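UDP-N-acetylmuramate--L-alanine ligase (Thermotoga maritima, PDB 1J6U) catalyses the ATP-dependent ligation of L-alanine to UDP-N-acetylmuramate, a cytoplasmic step of peptidoglycan precursor synthesis. Local coordinates at residues 75-78 with 79-83; 102-105 with 106-110; 174-177 with 178-181; 209-212 with 213-216. All coordinates share one frame; numbering follows the deposited sequence.

Contact 1 (75-78 with 79-83); sequences VIKT and PAVRD
T78 and V81 close a type I beta turn where strand 74-77 leaves the parallel sheet of the N-terminal Mur ligase domain, a Rossmann-like fold, and the chain sets off toward helix 86-93. Two hydrogen bonds hold the turn. V81 N reaches T78 O at 2.9 Å, lying above the carbonyl plane rather than within it. The second comes from the side chain: OG1 of T78 sits between its own backbone N and carbonyl carbon (chi1 81°), which swings the hydroxyl over the turn to accept from A80 N at 3.1 Å. That bond is bent, 137° at the hydrogen. T78 is therefore gripped twice, by its carbonyl and by its hydroxyl, while its side chain also touches what is probably the Rossmann-type glycine-rich turn. A valine here would keep the bulk but is likely to leave A80 N without its hydroxyl acceptor and the turn held by the V81 bond alone.

The apolar contact is between V81 and K77. V81 brings its CB to 3.9 Å from K77 CB, alongside the start of the lysine chain, and I88 of helix 86-93 touches both residues. K77 then bends at its far end, where NZ is hydrogen-bonded to N100 OD1. On the hydroxyl side, V81 CG2 rests 3.8 Å from T78 OG1.

Contact 2 (102-105 with 106-110); sequences LHYF and RDTLK
F105 and L109 make one close-packed side of this helical turn. The leucine comes over one face of the phenylalanine ring, its CG 4.3 Å from the centroid in a CH-pi contact and displaced toward the rim, while L109 CD1 meets F105 CE2 at 3.7 Å. With CG of F105 anti to the backbone N (chi1 -178°), the ring points away from the helix backbone, toward F146 and Y168 of the middle domain, which meet it edge-to-face. Y104 is buried too: OG1 of T108 stands over its ring, 3.8 Å from CE2, and I76 and V28 of the N-terminal domain also touch it.

These two packed sides belong to helix 101-112, the last helix of the Rossmann-like N-terminal domain, running with regular i to i+4 backbone bonds such as L109 N to F105 O at 2.8 Å.

The side carrying H103 and D107 is looser and holds a water, though F176 meets the H103 ring. H103 and D107 turn their flat groups steeply, 76° apart, with NE2 of H103 3.5 Å from OD2 of D107. The water sits over one face of the imidazole and donates to both D107 OD1 and H103 O, the latter at 3.1 Å. R106 bends at chi3 alongside this water and makes a long, weak ion pair with E179.

Contact 3 (174-177 with 178-181); sequences EEFF and SEFS
F176 sends its ring out with CG anti to the backbone N (chi1 -169°), and E179, with CG beside its own backbone N (chi1 -67°), sets CB and CG against that ring; the bend at chi2 then directs the carboxylate. E179 CB stands over one face, 3.8 Å from the centroid in a CH-pi contact, and CG comes to 3.3 Å from F176 CD1. The aliphatic base of the glutamate thus does the packing, while its carboxylate runs on to a salt bridge with K211. H103 meets the same phenyl ring from helix 101-112.

F180 approaches F176 at about a right angle, its CE1 4.1 Å from F176 CD2, and the edge of the F180 ring faces F176 O in plane. L102, R106 and L109 of helix 101-112 pack on F180.

The backbone here is a short 3-10 segment in the loop between strands 166-170 and 184-187 of the middle domain, with i to i+3 bonds from S178 N, E179 N and F180 N. E179 N reaches F176 O at 3.0 Å from well above the carbonyl plane. S178 adds a side-chain bond: OG donates to E175 O at 2.7 Å, and S178 N shares that acceptor.

Two donors thus hold E175 O, tying the serine hydroxyl onto its own turn. E175 pairs with R204 and E179 with K211, both on helix 202-214, which probably fastens the loop to that helix; E174 pairs instead with R101.

Contact 4 (209-212 with 213-216); sequences FEKI and SRNT
S213 N and R214 N make straight i to i+4 bonds to F209 O and E210 O, the latter at 2.9 Å, as helix 202-214 nears its C-terminal end; N215 is the first residue to leave helical geometry. This helix is the crossover of a beta-alpha-beta unit between strands 184-187 and 218-222 in the middle domain.

Side chains add donors to several carbonyls of this last turn. S213 OG, lying beside its backbone N (chi1 -66°), donates to F209 O at 2.8 Å from above the carbonyl plane, giving that oxygen a second donor. K211 O also has two: N215 ND2 at 2.9 Å and N215 N at 3.3 Å, arriving from opposite faces of its plane. T216 OG1 donates to I212 O at 2.9 Å. R214 bends at chi3 to lay one guanidinium face over K211 CA, with NH2 3.6 Å from K211 CB; K211 itself stretches away to a salt bridge with E179. Replacing S213 by an alanine would probably leave F209 O with the backbone N-H as its one donor of this pair.

Side-chain donors thus double the backbone bonds on F209 O and K211 O, T216 OG1 serves I212 O at the helix end, and the guanidinium nearby is likely to suit the helix dipole.

Overall arrangement
Each contact closes within one unbroken run of chain, so the four follow in series and none nests in or crosses another. Contact 1 turns the chain out of strand 74-77, and contact 2 lies on helix 101-112, back against that strand through I76 and Y104; both belong to the N-terminal domain. Contacts 3 and 4 come from the middle domain, in the loop after strand 166-170 and at the end of helix 202-214. Contact 3 touches all three others and so joins the N-terminal domain to the middle domain: P79 touches E174, L102 and R106 pack on F180, and F177 meets F209 edge-to-face. Contacts 2 and 4 do not touch, their nearest atoms about 8 Å apart.

Contact 1 (75-78 with 79-83)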
# COMPACT_ATOMS: atom_id res chain seq x y z
N VAL A 75 -8.70 20.61 -14.21
CA VAL A 75 -7.36 20.31 -13.77
C VAL A 75 -7.44 19.73 -12.39
O VAL A 75 -8.07 20.33 -11.51
CB VAL A 75 -6.47 21.58 -13.66
CG1 VAL A 75 -5.25 21.24 -12.78
CG2 VAL A 75 -6.01 22.04 -15.02
N ILE A 76 -6.80 18.58 -12.18
CA ILE A 76 -6.78 17.96 -10.86
C ILE A 76 -5.35 17.90 -10.35
O ILE A 76 -4.41 17.59 -11.12
CB ILE A 76 -7.34 16.54 -10.90
CG1 ILE A 76 -8.75 16.57 -11.49
CG2 ILE A 76 -7.34 15.96 -9.50
CD1 ILE A 76 -9.35 15.23 -11.61
N LYS A 77 -5.17 18.21 -9.07
CA LYS A 77 -3.83 18.20 -8.48
C LYS A 77 -3.77 17.50 -7.13
O LYS A 77 -4.73 17.44 -6.38
CB LYS A 77 -3.32 19.64 -8.33
CG LYS A 77 -4.03 20.45 -7.25
CD LYS A 77 -3.67 21.92 -7.36
CE LYS A 77 -3.25 22.51 -6.04
NZ LYS A 77 -4.33 22.68 -5.03
N THR A 78 -2.60 16.96 -6.82
CA THR A 78 -2.39 16.29 -5.55
C THR A 78 -1.94 17.30 -4.51
O THR A 78 -1.42 18.37 -4.83
CB THR A 78 -1.31 15.27 -5.68
OG1 THR A 78 -0.03 15.92 -5.59
CG2 THR A 78 -1.45 14.56 -7.03
N PRO A 79 -2.09 16.96 -3.23
CA PRO A 79 -1.67 17.91 -2.18
C PRO A 79 -0.23 18.38 -2.34
O PRO A 79 0.12 19.45 -1.84
CB PRO A 79 -1.87 17.12 -0.89
CG PRO A 79 -2.94 16.09 -1.26
CD PRO A 79 -2.55 15.68 -2.65
N ALA A 80 0.60 17.62 -3.04
CA ALA A 80 2.00 18.02 -3.20
C ALA A 80 2.23 19.10 -4.27
O ALA A 80 3.26 19.75 -4.26
CB ALA A 80 2.87 16.82 -3.52
N VAL A 81 1.30 19.27 -5.19
CA VAL A 81 1.47 20.26 -6.24
C VAL A 81 1.48 21.66 -5.64
O VAL A 81 0.51 22.09 -5.06
CB VAL A 81 0.37 20.12 -7.28
CG1 VAL A 81 0.41 21.29 -8.25
CG2 VAL A 81 0.56 18.81 -8.03
N ARG A 82 2.59 22.36 -5.78
CA ARG A 82 2.66 23.69 -5.17
C ARG A 82 2.09 24.74 -6.10
O ARG A 82 1.99 24.51 -7.32
CB ARG A 82 4.11 24.00 -4.74
CG ARG A 82 5.18 23.24 -5.54
CD ARG A 82 6.53 23.17 -4.82
NE ARG A 82 7.11 24.48 -4.51
CZ ARG A 82 6.83 25.19 -3.42
NH1 ARG A 82 5.97 24.73 -2.53
NH2 ARG A 82 7.41 26.36 -3.22
N ASP A 83 1.68 25.88 -5.50
CA ASP A 83 1.08 26.99 -6.25
C ASP A 83 1.96 27.62 -7.30
O ASP A 83 1.47 28.33 -8.16
CB ASP A 83 0.58 28.10 -5.33
CG ASP A 83 -0.72 27.73 -4.62
OD1 ASP A 83 -1.63 27.15 -5.27
OD2 ASP A 83 -0.83 28.05 -3.41

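Contact 2 (102-105 with 106-110)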
# COMPACT_ATOMS: atom_id res chain seq x y z
N LEU A 102 -8.36 14.17 -3.50
CA LEU A 102 -9.32 13.56 -2.58
C LEU A 102 -10.70 14.08 -2.78
O LEU A 102 -11.66 13.32 -2.91
CB LEU A 102 -8.94 13.79 -1.12
CG LEU A 102 -8.85 12.56 -0.23
CD1 LEU A 102 -9.17 12.99 1.18
CD2 LEU A 102 -9.81 11.45 -0.72
N HIS A 103 -10.78 15.40 -2.79
CA HIS A 103 -12.05 16.08 -2.98
C HIS A 103 -12.71 15.64 -4.29
O HIS A 103 -13.91 15.41 -4.33
CB HIS A 103 -11.83 17.59 -3.00
CG HIS A 103 -13.09 18.36 -3.14
ND1 HIS A 103 -13.85 18.74 -2.05
CD2 HIS A 103 -13.80 18.73 -4.23
CE1 HIS A 103 -14.97 19.30 -2.47
NE2 HIS A 103 -14.96 19.31 -3.79
N TYR A 104 -11.94 15.53 -5.36
CA TYR A 104 -12.48 15.12 -6.65
C TYR A 104 -12.94 13.66 -6.58
O TYR A 104 -13.96 13.26 -7.16
CB TYR A 104 -11.43 15.26 -7.73
CG TYR A 104 -11.93 14.89 -9.09
CD1 TYR A 104 -12.83 15.71 -9.78
CD2 TYR A 104 -11.49 13.71 -9.72
CE1 TYR A 104 -13.27 15.39 -11.07
CE2 TYR A 104 -11.93 13.38 -11.00
CZ TYR A 104 -12.81 14.22 -11.67
OH TYR A 104 -13.20 13.89 -12.93
N PHE A 105 -12.15 12.86 -5.88
CA PHE A 105 -12.47 11.47 -5.69
C PHE A 105 -13.83 11.37 -4.97
O PHE A 105 -14.72 10.61 -5.38
CB PHE A 105 -11.38 10.81 -4.85
CG PHE A 105 -11.60 9.36 -4.66
CD1 PHE A 105 -11.75 8.52 -5.76
CD2 PHE A 105 -11.70 8.83 -3.38
CE1 PHE A 105 -11.99 7.16 -5.59
CE2 PHE A 105 -11.95 7.48 -3.20
CZ PHE A 105 -12.09 6.64 -4.31
N ARG A 106 -14.00 12.14 -3.89
CA ARG A 106 -15.27 12.09 -3.21
C ARG A 106 -16.39 12.44 -4.16
O ARG A 106 -17.44 11.81 -4.16
CB ARG A 106 -15.33 13.04 -2.05
CG ARG A 106 -16.41 12.59 -1.11
CD ARG A 106 -16.67 13.58 -0.03
NE ARG A 106 -17.43 14.70 -0.56
CZ ARG A 106 -17.80 15.72 0.18
NH1 ARG A 106 -17.47 15.75 1.46
NH2 ARG A 106 -18.49 16.71 -0.37
N ASP A 107 -16.17 13.46 -4.96
CA ASP A 107 -17.21 13.84 -5.89
C ASP A 107 -17.39 12.69 -6.85
O ASP A 107 -18.52 12.39 -7.27
CB ASP A 107 -16.83 15.10 -6.66
CG ASP A 107 -16.92 16.34 -5.81
OD1 ASP A 107 -17.41 16.21 -4.66
OD2 ASP A 107 -16.50 17.42 -6.29
N THR A 108 -16.30 12.03 -7.20
CA THR A 108 -16.40 10.93 -8.15
C THR A 108 -17.25 9.81 -7.58
O THR A 108 -18.03 9.18 -8.29
CB THR A 108 -15.00 10.43 -8.58
OG1 THR A 108 -14.64 11.05 -9.83
CG2 THR A 108 -15.01 8.90 -8.74
N LEU A 109 -17.12 9.56 -6.28
CA LEU A 109 -17.94 8.53 -5.68
C LEU A 109 -19.37 9.03 -5.66
O LEU A 109 -20.27 8.26 -5.98
CB LEU A 109 -17.45 8.21 -4.27
CG LEU A 109 -16.07 7.56 -4.23
CD1 LEU A 109 -15.65 7.28 -2.81
CD2 LEU A 109 -16.14 6.30 -5.04
N LYS A 110 -19.60 10.29 -5.31
CA LYS A 110 -20.97 10.79 -5.31
C LYS A 110 -21.61 10.50 -6.65
O LYS A 110 -22.77 10.10 -6.71
CB LYS A 110 -21.05 12.30 -5.03
CG LYS A 110 -20.91 12.64 -3.55
CD LYS A 110 -21.03 14.13 -3.25
CE LYS A 110 -20.81 14.41 -1.75
NZ LYS A 110 -21.21 15.78 -1.33
O HOH W 1 -16.23 16.19 -2.46

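Contact 3 (174-177 with 178-181)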
# COMPACT_ATOMS: atom_id res chain seq x y z
N GLU A 174 -5.07 13.08 5.18
CA GLU A 174 -5.82 14.28 4.89
C GLU A 174 -7.09 14.24 5.71
O GLU A 174 -7.90 13.33 5.56
CB GLU A 174 -6.15 14.34 3.39
CG GLU A 174 -5.17 13.53 2.52
CD GLU A 174 -5.25 13.87 1.03
OE1 GLU A 174 -4.94 12.97 0.19
OE2 GLU A 174 -5.59 15.03 0.68
N GLU A 175 -7.24 15.23 6.59
CA GLU A 175 -8.42 15.37 7.45
C GLU A 175 -9.75 15.19 6.68
O GLU A 175 -10.73 14.65 7.22
CB GLU A 175 -8.39 16.75 8.10
CG GLU A 175 -9.39 16.99 9.22
CD GLU A 175 -9.26 18.39 9.81
OE1 GLU A 175 -9.18 18.52 11.06
OE2 GLU A 175 -9.23 19.36 9.01
N PHE A 176 -9.76 15.63 5.43
CA PHE A 176 -10.95 15.53 4.57
C PHE A 176 -11.45 14.09 4.40
O PHE A 176 -12.51 13.90 3.84
CB PHE A 176 -10.65 16.09 3.19
CG PHE A 176 -11.87 16.27 2.31
CD1 PHE A 176 -12.77 17.30 2.56
CD2 PHE A 176 -12.10 15.43 1.22
CE1 PHE A 176 -13.90 17.49 1.73
CE2 PHE A 176 -13.21 15.60 0.38
CZ PHE A 176 -14.12 16.64 0.64
N PHE A 177 -10.68 13.10 4.85
CA PHE A 177 -11.14 11.72 4.65
C PHE A 177 -12.41 11.55 5.45
O PHE A 177 -13.30 10.80 5.05
CB PHE A 177 -10.07 10.70 5.06
CG PHE A 177 -10.06 10.35 6.52
CD1 PHE A 177 -10.74 9.21 6.99
CD2 PHE A 177 -9.34 11.12 7.43
CE1 PHE A 177 -10.69 8.83 8.33
CE2 PHE A 177 -9.28 10.75 8.78
CZ PHE A 177 -9.96 9.60 9.24
N SER A 178 -12.49 12.30 6.55
CA SER A 178 -13.64 12.30 7.46
C SER A 178 -14.94 12.78 6.80
O SER A 178 -16.01 12.68 7.39
CB SER A 178 -13.35 13.21 8.64
OG SER A 178 -13.30 14.53 8.14
N GLU A 179 -14.84 13.31 5.58
CA GLU A 179 -15.97 13.81 4.83
C GLU A 179 -16.61 12.71 3.98
O GLU A 179 -17.64 12.92 3.35
CB GLU A 179 -15.53 14.96 3.91
CG GLU A 179 -15.09 16.20 4.65
CD GLU A 179 -16.18 16.72 5.57
OE1 GLU A 179 -15.98 16.72 6.81
OE2 GLU A 179 -17.25 17.12 5.05
N PHE A 180 -15.97 11.55 3.95
CA PHE A 180 -16.52 10.44 3.20
C PHE A 180 -17.55 9.75 4.08
O PHE A 180 -17.53 9.86 5.31
CB PHE A 180 -15.40 9.42 2.84
CG PHE A 180 -14.54 9.86 1.71
CD1 PHE A 180 -13.67 10.94 1.87
CD2 PHE A 180 -14.65 9.27 0.46
CE1 PHE A 180 -12.93 11.42 0.76
CE2 PHE A 180 -13.91 9.74 -0.63
CZ PHE A 180 -13.06 10.81 -0.48
N SER A 181 -18.47 9.03 3.47
CA SER A 181 -19.44 8.31 4.26
C SER A 181 -19.78 7.01 3.54
O SER A 181 -20.86 6.86 2.94
CB SER A 181 -20.68 9.17 4.51
OG SER A 181 -21.06 9.74 3.29

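Contact 4 (209-212 with 213-216)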
# COMPACT_ATOMS: atom_id res chain seq x y z
N PHE A 209 -12.03 10.64 12.79
CA PHE A 209 -12.50 9.26 12.79
C PHE A 209 -13.92 9.16 13.32
O PHE A 209 -14.77 8.47 12.74
CB PHE A 209 -11.57 8.36 13.60
CG PHE A 209 -10.34 7.99 12.85
CD1 PHE A 209 -9.12 8.57 13.16
CD2 PHE A 209 -10.42 7.13 11.77
CE1 PHE A 209 -8.00 8.31 12.40
CE2 PHE A 209 -9.31 6.85 11.00
CZ PHE A 209 -8.09 7.44 11.31
N GLU A 210 -14.16 9.87 14.42
CA GLU A 210 -15.48 9.93 15.04
C GLU A 210 -16.54 10.20 13.96
O GLU A 210 -17.52 9.46 13.79
CB GLU A 210 -15.49 11.07 16.05
CG GLU A 210 -16.15 10.73 17.34
CD GLU A 210 -15.16 10.22 18.34
OE1 GLU A 210 -14.10 10.88 18.47
OE2 GLU A 210 -15.43 9.18 18.99
N LYS A 211 -16.29 11.28 13.23
CA LYS A 211 -17.11 11.75 12.14
C LYS A 211 -17.36 10.77 11.01
O LYS A 211 -18.51 10.58 10.59
CB LYS A 211 -16.51 13.04 11.57
CG LYS A 211 -17.30 13.59 10.38
CD LYS A 211 -16.88 15.00 10.02
CE LYS A 211 -17.96 15.67 9.21
NZ LYS A 211 -17.74 17.14 9.15
N ILE A 212 -16.30 10.14 10.49
CA ILE A 212 -16.55 9.21 9.39
C ILE A 212 -17.30 8.00 9.94
O ILE A 212 -18.18 7.45 9.27
CB ILE A 212 -15.27 8.77 8.65
CG1 ILE A 212 -15.67 8.01 7.40
CG2 ILE A 212 -14.38 7.90 9.54
CD1 ILE A 212 -14.53 7.72 6.52
N SER A 213 -16.96 7.59 11.17
CA SER A 213 -17.66 6.47 11.78
C SER A 213 -19.16 6.77 11.79
O SER A 213 -19.95 5.95 11.31
CB SER A 213 -17.20 6.28 13.21
OG SER A 213 -15.86 5.89 13.22
N ARG A 214 -19.55 7.95 12.32
CA ARG A 214 -20.95 8.34 12.37
C ARG A 214 -21.64 8.18 11.02
O ARG A 214 -22.75 7.70 10.94
CB ARG A 214 -21.10 9.78 12.86
CG ARG A 214 -20.75 9.93 14.34
CD ARG A 214 -21.14 11.28 14.97
NE ARG A 214 -20.07 12.28 14.92
CZ ARG A 214 -19.94 13.17 13.94
NH1 ARG A 214 -20.81 13.20 12.91
NH2 ARG A 214 -18.94 14.04 13.99
N ASN A 215 -20.98 8.54 9.93
CA ASN A 215 -21.63 8.41 8.65
C ASN A 215 -21.45 7.12 7.88
O ASN A 215 -21.71 7.04 6.67
CB ASN A 215 -21.23 9.60 7.82
CG ASN A 215 -21.70 10.87 8.45
OD1 ASN A 215 -22.89 11.19 8.38
ND2 ASN A 215 -20.80 11.58 9.12
N THR A 216 -21.04 6.08 8.58
CA THR A 216 -20.84 4.79 7.96
C THR A 216 -21.80 3.78 8.58
O THR A 216 -22.00 3.80 9.80
CB THR A 216 -19.37 4.32 8.18
OG1 THR A 216 -18.49 5.22 7.51
CG2 THR A 216 -19.16 2.92 7.63